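Serine/threonine-protein kinase Tel1 (Chaetomium thermophilum, PDB 6SKY) probably acts as a DNA damage sensor, an ATM-subfamily protein kinase that uses ATP to phosphorylate its protein substrates and switch on checkpoint signalling. Local coordinates at residues Ser2514-Ala2519 with Leu2547-Asn2552; Leu2430-Ser2435 with Met2465-Thr2470; Met2522-Thr2527 with Gly2588-Lys2593. One frame throughout, in Å; residues are numbered along the deposited sequence.

Contact 1 of 3, residues Ser2514-Ala2519 with Leu2547-Asn2552; sequences SRVYHA and LSTMSN
A single methyl group, CE of Met2550, reaches both apolar partners of this methionine within 2514-2519: it lies 3.6 Å from CG2 of Val2516 and 4.0 Å from CE2 of Tyr2517. The side chain leaves with CG anti to the backbone N (chi1 -154°) and then bends at both chi2 and chi3, which turns the methyl toward the neighbouring helix. SD stays farther back, 5.5 Å from the centroid of the Tyr2517 ring and 48° off its normal, an oblique Met-aromatic contact in which the thioether chain crosses the tyrosine at about a right angle. The two helices run antiparallel at 155°, their axes 9.7 Å apart, and belong to the kinase part of the chain, where they are linked through the short strand 2534-2536 of the six-stranded antiparallel sheet. Val2516 and Thr2549 mark the nearest approach of the backbones and reach toward each other tip to tip. CG1 of Val2516 meets OG1 of Thr2549 at 3.4 Å and CG2 of Thr2549 at 3.7 Å; this hydroxyl bonds back to the carbonyl of Asn2545, so the valine rests against a polar atom already satisfied by its own helix. Beyond the methionine, Tyr2517 packs edge-to-face with Phe2546 and touches Phe2579 of strand 2576-2585, while its OH bonds to OE1 of Gln2607.

Contact 2 of 3, residues Leu2430-Ser2435 with Met2465-Thr2470; sequences LMNQLS and MYHIWT
In the FAT region, built of successive alpha helices, the short helix 2431-2434 meets helix 2461-2472 around one imidazole, that of His2467, which lies against Met2431 and Asn2432. CB of Met2431 sits over a face of this ring, 3.9 Å from its centroid, in a CH-pi contact, and the backbone N of Asn2432 lies over the same face. Bends at chi2 and chi3 bring the far end of the methionine round to the root of the histidine, with Met2431 CE 4.0 Å from His2467 CB. With CG anti to its carbonyl carbon (chi1 -85°), Asn2432 brings OD1 up to the imidazole, its amide plane standing 88° from the ring. There His2467 NE2 donates to Asn2432 OD1 at 3.2 Å, a weak bond whose N-H...O angle is only 124°. ND1 has a weak bond of its own to the carbonyl of His2463, so the polar contacts of both ring nitrogens are weak. Asn2432 also packs on Ile2621 and Gln2624 of helix 2616-2632. Met2431 O accepts from both the N and the OG of Ser2435, and this tethered Ser2435 OG lies 4.1 Å from His2467 CB.

Contact 3 of 3, residues Met2522-Thr2527 with Gly2588-Lys2593; sequences MDRDPT and GVSAPK
Two irregular segments approach most closely at Arg2524 and Ser2590, whose CA atoms are 5.7 Å apart. Residues 2523-2525 run extended after the end of helix 2507-2522, and Ser2590 to Pro2592 are likewise extended before strand 2593-2599 begins, yet the two backbones do not pair by hydrogen bonds, and side chains do the reaching, in one case to a backbone carbonyl. Arg2524 sends CB toward the other segment with CG between the backbone N and the carbonyl carbon (chi1 46°), then stretches straight from CG to NE along Ser2590. Its CD lies 3.5 Å from Ser2590 OG and its NH1 3.2 Å from Ser2590 CB. NH1 is also 3.4 Å from Ser2590 OG, but the angle is too poor for a hydrogen bond, so the arginine rests alongside the serine without gripping it. Lys2593 behaves differently: bends at chi3 and chi4 curl the chain back, and NZ donates to Ala2591 O at 3.0 Å, in the carbonyl plane. The same NZ comes within 3.5 Å of Asp2523 O. It makes a cation-pi contact with Tyr2529, whose OH bonds to Asp2523 OD2, and that carboxylate oxygen is 5.8 Å from Lys2593 NZ, too far for a salt bridge, though the opposite charges may attract weakly. A leucine in place of this lysine would probably leave Ala2591 O without its side-chain donor and the Tyr2529 ring without its cation. Residues 2588-2593 lead from strand 2576-2585 into its antiparallel neighbour 2593-2599, and Pro2592 touches the bound ATP analogue; this position, between the two strands and against the nucleotide, is consistent with the glycine-rich loop, or P-loop, of the PI3K-related kinases.

How the contacts relate
Contact 1 is the most buried of the three, while contacts 2 and 3 are partly buried, and contact 3 includes an exposed arginine. Helix 2507-2522 ties them together: its C-terminal half carries contact 1, its end leads into contact 3, and Ser2514 packs on Tyr2466 and Trp2469 of the helix used in contact 2. This is where contacts 1 and 2 touch, whereas contact 3 stays about 10 Å from contact 2 at the nearest atoms. The chemistry changes with place: largely apolar helix packing beside the kinase sheet in contact 1, an imidazole between FAT helices in contact 2, and long charged side chains between loops nearest the nucleotide in contact 3.

Contact 1 of 3, residues Ser2514-Ala2519 with Leu2547-Asn2552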
loop_
_atom_site.group_PDB
_atom_site.type_symbol
_atom_site.label_atom_id
_atom_site.label_comp_id
_atom_site.label_asym_id
_atom_site.label_seq_id
_atom_site.Cartn_x
_atom_site.Cartn_y
_atom_site.Cartn_z
ATOM N N SER A 2514 -51.082 -26.483 5.289
ATOM C CA SER A 2514 -50.152 -27.022 4.313
ATOM C C SER A 2514 -50.798 -28.125 3.495
ATOM O O SER A 2514 -50.521 -28.257 2.299
ATOM C CB SER A 2514 -48.905 -27.529 5.013
ATOM O OG SER A 2514 -48.577 -26.670 6.080
ATOM N N ARG A 2515 -51.672 -28.921 4.115
ATOM C CA ARG A 2515 -52.371 -29.946 3.350
ATOM C C ARG A 2515 -53.209 -29.329 2.240
ATOM O O ARG A 2515 -53.177 -29.788 1.093
ATOM C CB ARG A 2515 -53.234 -30.796 4.271
ATOM C CG ARG A 2515 -52.428 -31.634 5.219
ATOM C CD ARG A 2515 -53.271 -32.683 5.890
ATOM N NE ARG A 2515 -52.451 -33.566 6.704
ATOM C CZ ARG A 2515 -51.734 -34.571 6.215
ATOM N NH1 ARG A 2515 -51.011 -35.327 7.025
ATOM N NH2 ARG A 2515 -51.738 -34.819 4.915
ATOM N N VAL A 2516 -53.949 -28.263 2.551
ATOM C CA VAL A 2516 -54.789 -27.696 1.497
ATOM C C VAL A 2516 -53.965 -26.915 0.477
ATOM O O VAL A 2516 -54.303 -26.905 -0.710
ATOM C CB VAL A 2516 -55.927 -26.842 2.078
ATOM C CG1 VAL A 2516 -56.722 -27.654 3.066
ATOM C CG2 VAL A 2516 -55.403 -25.591 2.709
ATOM N N TYR A 2517 -52.871 -26.270 0.893
ATOM C CA TYR A 2517 -52.000 -25.607 -0.078
ATOM C C TYR A 2517 -51.405 -26.608 -1.053
ATOM O O TYR A 2517 -51.338 -26.351 -2.257
ATOM C CB TYR A 2517 -50.876 -24.857 0.628
ATOM C CG TYR A 2517 -51.116 -23.387 0.816
ATOM C CD1 TYR A 2517 -51.298 -22.559 -0.262
ATOM C CD2 TYR A 2517 -51.130 -22.828 2.073
ATOM C CE1 TYR A 2517 -51.507 -21.226 -0.094
ATOM C CE2 TYR A 2517 -51.338 -21.497 2.246
ATOM C CZ TYR A 2517 -51.524 -20.702 1.161
ATOM O OH TYR A 2517 -51.733 -19.364 1.330
ATOM N N HIS A 2518 -50.963 -27.758 -0.552
ATOM C CA HIS A 2518 -50.402 -28.778 -1.425
ATOM C C HIS A 2518 -51.459 -29.362 -2.349
ATOM O O HIS A 2518 -51.192 -29.606 -3.532
ATOM C CB HIS A 2518 -49.758 -29.868 -0.579
ATOM C CG HIS A 2518 -49.262 -31.031 -1.368
ATOM N ND1 HIS A 2518 -49.578 -32.331 -1.047
ATOM C CD2 HIS A 2518 -48.471 -31.095 -2.462
ATOM C CE1 HIS A 2518 -49.002 -33.147 -1.912
ATOM N NE2 HIS A 2518 -48.326 -32.421 -2.782
ATOM N N ALA A 2519 -52.666 -29.601 -1.830
ATOM C CA ALA A 2519 -53.735 -30.099 -2.686
ATOM C C ALA A 2519 -54.053 -29.109 -3.793
ATOM O O ALA A 2519 -54.273 -29.502 -4.941
ATOM C CB ALA A 2519 -54.982 -30.391 -1.860
ATOM N N LEU A 2547 -60.604 -22.753 0.747
ATOM C CA LEU A 2547 -61.113 -21.537 1.373
ATOM C C LEU A 2547 -61.705 -21.816 2.747
ATOM O O LEU A 2547 -61.489 -21.047 3.690
ATOM C CB LEU A 2547 -62.147 -20.878 0.472
ATOM C CG LEU A 2547 -61.545 -20.032 -0.640
ATOM C CD1 LEU A 2547 -62.635 -19.555 -1.546
ATOM C CD2 LEU A 2547 -60.809 -18.862 -0.040
ATOM N N SER A 2548 -62.445 -22.917 2.886
ATOM C CA SER A 2548 -63.001 -23.261 4.189
ATOM C C SER A 2548 -61.897 -23.529 5.203
ATOM O O SER A 2548 -61.898 -22.962 6.304
ATOM C CB SER A 2548 -63.922 -24.468 4.055
ATOM O OG SER A 2548 -63.312 -25.465 3.262
ATOM N N THR A 2549 -60.935 -24.388 4.845
ATOM C CA THR A 2549 -59.855 -24.711 5.770
ATOM C C THR A 2549 -59.061 -23.477 6.146
ATOM O O THR A 2549 -58.597 -23.350 7.283
ATOM C CB THR A 2549 -58.927 -25.747 5.157
ATOM O OG1 THR A 2549 -59.705 -26.761 4.514
ATOM C CG2 THR A 2549 -58.072 -26.377 6.231
ATOM N N MET A 2550 -58.889 -22.552 5.206
ATOM C CA MET A 2550 -58.116 -21.363 5.511
ATOM C C MET A 2550 -58.896 -20.397 6.387
ATOM O O MET A 2550 -58.298 -19.646 7.163
ATOM C CB MET A 2550 -57.680 -20.687 4.221
ATOM C CG MET A 2550 -56.436 -19.869 4.389
ATOM S SD MET A 2550 -55.026 -20.884 4.827
ATOM C CE MET A 2550 -55.105 -22.076 3.510
ATOM N N SER A 2551 -60.225 -20.395 6.283
ATOM C CA SER A 2551 -61.014 -19.585 7.205
ATOM C C SER A 2551 -60.983 -20.164 8.612
ATOM O O SER A 2551 -60.915 -19.419 9.593
ATOM C CB SER A 2551 -62.450 -19.472 6.708
ATOM O OG SER A 2551 -62.989 -20.753 6.456
ATOM N N ASN A 2552 -61.028 -21.491 8.735
ATOM C CA ASN A 2552 -61.079 -22.107 10.056
ATOM C C ASN A 2552 -59.744 -22.083 10.788
ATOM O O ASN A 2552 -59.733 -22.210 12.015
ATOM C CB ASN A 2552 -61.562 -23.553 9.949
ATOM C CG ASN A 2552 -62.854 -23.681 9.177
ATOM O OD1 ASN A 2552 -63.040 -24.626 8.415
ATOM N ND2 ASN A 2552 -63.753 -22.724 9.364
#

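Contact 2 of 3, residues Leu2430-Ser2435 with Met2465-Thr2470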
loop_
_atom_site.group_PDB
_atom_site.type_symbol
_atom_site.label_atom_id
_atom_site.label_comp_id
_atom_site.label_asym_id
_atom_site.label_seq_id
_atom_site.Cartn_x
_atom_site.Cartn_y
_atom_site.Cartn_z
ATOM N N LEU A 2430 -30.731 -21.704 10.676
ATOM C CA LEU A 2430 -29.979 -22.857 10.197
ATOM C C LEU A 2430 -30.797 -24.134 10.295
ATOM O O LEU A 2430 -30.267 -25.191 10.616
ATOM C CB LEU A 2430 -28.685 -23.038 10.978
ATOM C CG LEU A 2430 -27.903 -21.829 11.460
ATOM C CD1 LEU A 2430 -26.655 -22.311 12.143
ATOM C CD2 LEU A 2430 -27.570 -20.911 10.313
ATOM N N MET A 2431 -32.096 -24.058 10.039
ATOM C CA MET A 2431 -32.932 -25.245 10.116
ATOM C C MET A 2431 -32.891 -26.080 8.849
ATOM O O MET A 2431 -33.332 -27.229 8.874
ATOM C CB MET A 2431 -34.371 -24.855 10.429
ATOM C CG MET A 2431 -34.639 -24.583 11.883
ATOM S SD MET A 2431 -34.651 -26.073 12.877
ATOM C CE MET A 2431 -35.888 -27.025 12.021
ATOM N N ASN A 2432 -32.383 -25.541 7.746
ATOM C CA ASN A 2432 -32.195 -26.363 6.560
ATOM C C ASN A 2432 -31.073 -27.367 6.754
ATOM O O ASN A 2432 -31.144 -28.478 6.229
ATOM C CB ASN A 2432 -31.904 -25.485 5.351
ATOM C CG ASN A 2432 -33.152 -24.976 4.692
ATOM O OD1 ASN A 2432 -34.115 -25.713 4.520
ATOM N ND2 ASN A 2432 -33.145 -23.708 4.311
ATOM N N GLN A 2433 -30.033 -26.990 7.490
ATOM C CA GLN A 2433 -28.906 -27.869 7.750
ATOM C C GLN A 2433 -29.130 -28.763 8.952
ATOM O O GLN A 2433 -28.568 -29.857 9.014
ATOM C CB GLN A 2433 -27.635 -27.052 7.973
ATOM C CG GLN A 2433 -27.043 -26.445 6.719
ATOM C CD GLN A 2433 -27.700 -25.148 6.315
ATOM O OE1 GLN A 2433 -27.763 -24.206 7.095
ATOM N NE2 GLN A 2433 -28.186 -25.091 5.085
ATOM N N LEU A 2434 -29.924 -28.318 9.918
ATOM C CA LEU A 2434 -30.155 -29.122 11.106
ATOM C C LEU A 2434 -31.159 -30.229 10.846
ATOM O O LEU A 2434 -30.945 -31.368 11.256
ATOM C CB LEU A 2434 -30.634 -28.237 12.249
ATOM C CG LEU A 2434 -29.588 -27.309 12.848
ATOM C CD1 LEU A 2434 -30.228 -26.392 13.846
ATOM C CD2 LEU A 2434 -28.506 -28.117 13.497
ATOM N N SER A 2435 -32.257 -29.914 10.175
ATOM C CA SER A 2435 -33.282 -30.900 9.882
ATOM C C SER A 2435 -32.886 -31.846 8.764
ATOM O O SER A 2435 -33.637 -32.775 8.466
ATOM C CB SER A 2435 -34.592 -30.200 9.526
ATOM O OG SER A 2435 -34.448 -29.408 8.364
ATOM N N MET A 2465 -41.428 -25.010 11.997
ATOM C CA MET A 2465 -42.487 -25.991 11.860
ATOM C C MET A 2465 -42.785 -26.350 10.419
ATOM O O MET A 2465 -43.258 -27.457 10.164
ATOM C CB MET A 2465 -43.739 -25.512 12.573
ATOM C CG MET A 2465 -44.019 -26.342 13.800
ATOM S SD MET A 2465 -44.491 -25.394 15.232
ATOM C CE MET A 2465 -45.927 -24.589 14.579
ATOM N N TYR A 2466 -42.482 -25.480 9.462
ATOM C CA TYR A 2466 -42.620 -25.888 8.071
ATOM C C TYR A 2466 -41.547 -26.887 7.673
ATOM O O TYR A 2466 -41.811 -27.790 6.876
ATOM C CB TYR A 2466 -42.584 -24.675 7.160
ATOM C CG TYR A 2466 -43.911 -23.995 7.046
ATOM C CD1 TYR A 2466 -44.899 -24.513 6.240
ATOM C CD2 TYR A 2466 -44.181 -22.841 7.747
ATOM C CE1 TYR A 2466 -46.112 -23.903 6.134
ATOM C CE2 TYR A 2466 -45.390 -22.226 7.646
ATOM C CZ TYR A 2466 -46.353 -22.759 6.840
ATOM O OH TYR A 2466 -47.571 -22.143 6.737
ATOM N N HIS A 2467 -40.342 -26.751 8.218
ATOM C CA HIS A 2467 -39.319 -27.763 8.007
ATOM C C HIS A 2467 -39.749 -29.094 8.585
ATOM O O HIS A 2467 -39.553 -30.142 7.962
ATOM C CB HIS A 2467 -38.003 -27.326 8.635
ATOM C CG HIS A 2467 -37.361 -26.173 7.941
ATOM N ND1 HIS A 2467 -37.344 -24.905 8.469
ATOM C CD2 HIS A 2467 -36.723 -26.094 6.754
ATOM C CE1 HIS A 2467 -36.718 -24.094 7.640
ATOM N NE2 HIS A 2467 -36.334 -24.791 6.589
ATOM N N ILE A 2468 -40.345 -29.075 9.776
ATOM C CA ILE A 2468 -40.810 -30.324 10.369
ATOM C C ILE A 2468 -41.920 -30.939 9.529
ATOM O O ILE A 2468 -41.930 -32.150 9.284
ATOM C CB ILE A 2468 -41.256 -30.095 11.821
ATOM C CG1 ILE A 2468 -40.063 -29.671 12.662
ATOM C CG2 ILE A 2468 -41.877 -31.341 12.379
ATOM C CD1 ILE A 2468 -38.836 -30.489 12.418
ATOM N N TRP A 2469 -42.867 -30.124 9.069
ATOM C CA TRP A 2469 -43.958 -30.646 8.254
ATOM C C TRP A 2469 -43.432 -31.272 6.974
ATOM O O TRP A 2469 -43.835 -32.375 6.599
ATOM C CB TRP A 2469 -44.964 -29.542 7.932
ATOM C CG TRP A 2469 -46.222 -30.075 7.341
ATOM C CD1 TRP A 2469 -47.328 -30.465 8.011
ATOM C CD2 TRP A 2469 -46.493 -30.303 5.956
ATOM N NE1 TRP A 2469 -48.277 -30.918 7.139
ATOM C CE2 TRP A 2469 -47.786 -30.827 5.866
ATOM C CE3 TRP A 2469 -45.766 -30.110 4.781
ATOM C CZ2 TRP A 2469 -48.368 -31.158 4.657
ATOM C CZ3 TRP A 2469 -46.346 -30.442 3.585
ATOM C CH2 TRP A 2469 -47.629 -30.957 3.529
ATOM N N THR A 2470 -42.530 -30.583 6.283
ATOM C CA THR A 2470 -41.978 -31.131 5.052
ATOM C C THR A 2470 -41.200 -32.409 5.314
ATOM O O THR A 2470 -41.236 -33.342 4.507
ATOM C CB THR A 2470 -41.088 -30.100 4.379
ATOM O OG1 THR A 2470 -41.843 -28.908 4.160
ATOM C CG2 THR A 2470 -40.597 -30.618 3.060
#

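Contact 3 of 3, residues Met2522-Thr2527 with Gly2588-Lys2593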
loop_
_atom_site.group_PDB
_atom_site.type_symbol
_atom_site.label_atom_id
_atom_site.label_comp_id
_atom_site.label_asym_id
_atom_site.label_seq_id
_atom_site.Cartn_x
_atom_site.Cartn_y
_atom_site.Cartn_z
ATOM N N MET A 2522 -51.199 -29.258 -6.469
ATOM C CA MET A 2522 -51.169 -30.426 -7.337
ATOM C C MET A 2522 -52.316 -30.459 -8.339
ATOM O O MET A 2522 -52.238 -31.204 -9.320
ATOM C CB MET A 2522 -51.188 -31.697 -6.488
ATOM C CG MET A 2522 -49.908 -31.965 -5.720
ATOM S SD MET A 2522 -48.512 -32.333 -6.792
ATOM C CE MET A 2522 -47.671 -30.760 -6.798
ATOM N N ASP A 2523 -53.364 -29.672 -8.131
ATOM C CA ASP A 2523 -54.587 -29.791 -8.921
ATOM C C ASP A 2523 -54.444 -29.032 -10.232
ATOM O O ASP A 2523 -54.580 -27.810 -10.274
ATOM C CB ASP A 2523 -55.777 -29.275 -8.127
ATOM C CG ASP A 2523 -57.022 -29.167 -8.961
ATOM O OD1 ASP A 2523 -57.362 -30.154 -9.644
ATOM O OD2 ASP A 2523 -57.670 -28.102 -8.933
ATOM N N ARG A 2524 -54.200 -29.760 -11.319
ATOM C CA ARG A 2524 -54.086 -29.177 -12.650
ATOM C C ARG A 2524 -55.173 -29.756 -13.541
ATOM O O ARG A 2524 -55.264 -30.976 -13.705
ATOM C CB ARG A 2524 -52.705 -29.433 -13.252
ATOM C CG ARG A 2524 -52.206 -30.859 -13.103
ATOM C CD ARG A 2524 -50.740 -30.962 -13.475
ATOM N NE ARG A 2524 -50.101 -32.118 -12.854
ATOM C CZ ARG A 2524 -48.790 -32.349 -12.867
ATOM N NH1 ARG A 2524 -47.968 -31.504 -13.472
ATOM N NH2 ARG A 2524 -48.301 -33.428 -12.275
ATOM N N ASP A 2525 -55.995 -28.882 -14.109
ATOM C CA ASP A 2525 -57.035 -29.275 -15.056
ATOM C C ASP A 2525 -56.996 -28.311 -16.233
ATOM O O ASP A 2525 -57.318 -27.117 -16.058
ATOM C CB ASP A 2525 -58.409 -29.276 -14.395
ATOM C CG ASP A 2525 -59.475 -29.889 -15.275
ATOM O OD1 ASP A 2525 -59.120 -30.606 -16.233
ATOM O OD2 ASP A 2525 -60.671 -29.646 -15.012
ATOM N N PRO A 2526 -56.612 -28.767 -17.428
ATOM C CA PRO A 2526 -56.446 -27.828 -18.549
ATOM C C PRO A 2526 -57.715 -27.087 -18.918
ATOM O O PRO A 2526 -57.639 -25.958 -19.413
ATOM C CB PRO A 2526 -55.972 -28.735 -19.694
ATOM C CG PRO A 2526 -55.403 -29.935 -19.023
ATOM C CD PRO A 2526 -56.221 -30.138 -17.788
ATOM N N THR A 2527 -58.884 -27.684 -18.689
ATOM C CA THR A 2527 -60.135 -27.000 -18.995
ATOM C C THR A 2527 -60.505 -26.012 -17.898
ATOM O O THR A 2527 -60.864 -24.864 -18.178
ATOM C CB THR A 2527 -61.257 -28.017 -19.191
ATOM O OG1 THR A 2527 -61.390 -28.815 -18.009
ATOM C CG2 THR A 2527 -60.951 -28.918 -20.374
ATOM N N GLY A 2588 -48.137 -22.651 -18.814
ATOM C CA GLY A 2588 -47.330 -23.828 -18.559
ATOM C C GLY A 2588 -48.172 -25.076 -18.710
ATOM O O GLY A 2588 -49.282 -25.036 -19.243
ATOM N N VAL A 2589 -47.627 -26.196 -18.240
ATOM C CA VAL A 2589 -48.378 -27.445 -18.232
ATOM C C VAL A 2589 -49.094 -27.572 -16.898
ATOM O O VAL A 2589 -50.328 -27.594 -16.840
ATOM C CB VAL A 2589 -47.472 -28.662 -18.484
ATOM C CG1 VAL A 2589 -48.283 -29.940 -18.380
ATOM C CG2 VAL A 2589 -46.809 -28.553 -19.845
ATOM N N SER A 2590 -48.326 -27.653 -15.816
ATOM C CA SER A 2590 -48.894 -27.589 -14.475
ATOM C C SER A 2590 -49.068 -26.119 -14.136
ATOM O O SER A 2590 -48.115 -25.445 -13.740
ATOM C CB SER A 2590 -48.003 -28.293 -13.464
ATOM O OG SER A 2590 -48.669 -28.407 -12.219
ATOM N N ALA A 2591 -50.290 -25.621 -14.299
ATOM C CA ALA A 2591 -50.624 -24.209 -14.188
ATOM C C ALA A 2591 -50.204 -23.631 -12.845
ATOM O O ALA A 2591 -50.795 -23.974 -11.815
ATOM C CB ALA A 2591 -52.126 -24.016 -14.388
ATOM N N PRO A 2592 -49.198 -22.759 -12.806
ATOM C CA PRO A 2592 -48.888 -22.060 -11.553
ATOM C C PRO A 2592 -49.931 -20.984 -11.301
ATOM O O PRO A 2592 -50.145 -20.110 -12.138
ATOM C CB PRO A 2592 -47.503 -21.463 -11.813
ATOM C CG PRO A 2592 -47.434 -21.313 -13.267
ATOM C CD PRO A 2592 -48.269 -22.393 -13.884
ATOM N N LYS A 2593 -50.588 -21.056 -10.155
ATOM C CA LYS A 2593 -51.665 -20.133 -9.846
ATOM C C LYS A 2593 -51.192 -19.070 -8.871
ATOM O O LYS A 2593 -50.438 -19.354 -7.940
ATOM C CB LYS A 2593 -52.873 -20.876 -9.282
ATOM C CG LYS A 2593 -52.541 -22.074 -8.449
ATOM C CD LYS A 2593 -53.738 -22.982 -8.332
ATOM C CE LYS A 2593 -54.050 -23.644 -9.646
ATOM N NZ LYS A 2593 -53.049 -24.675 -9.989
#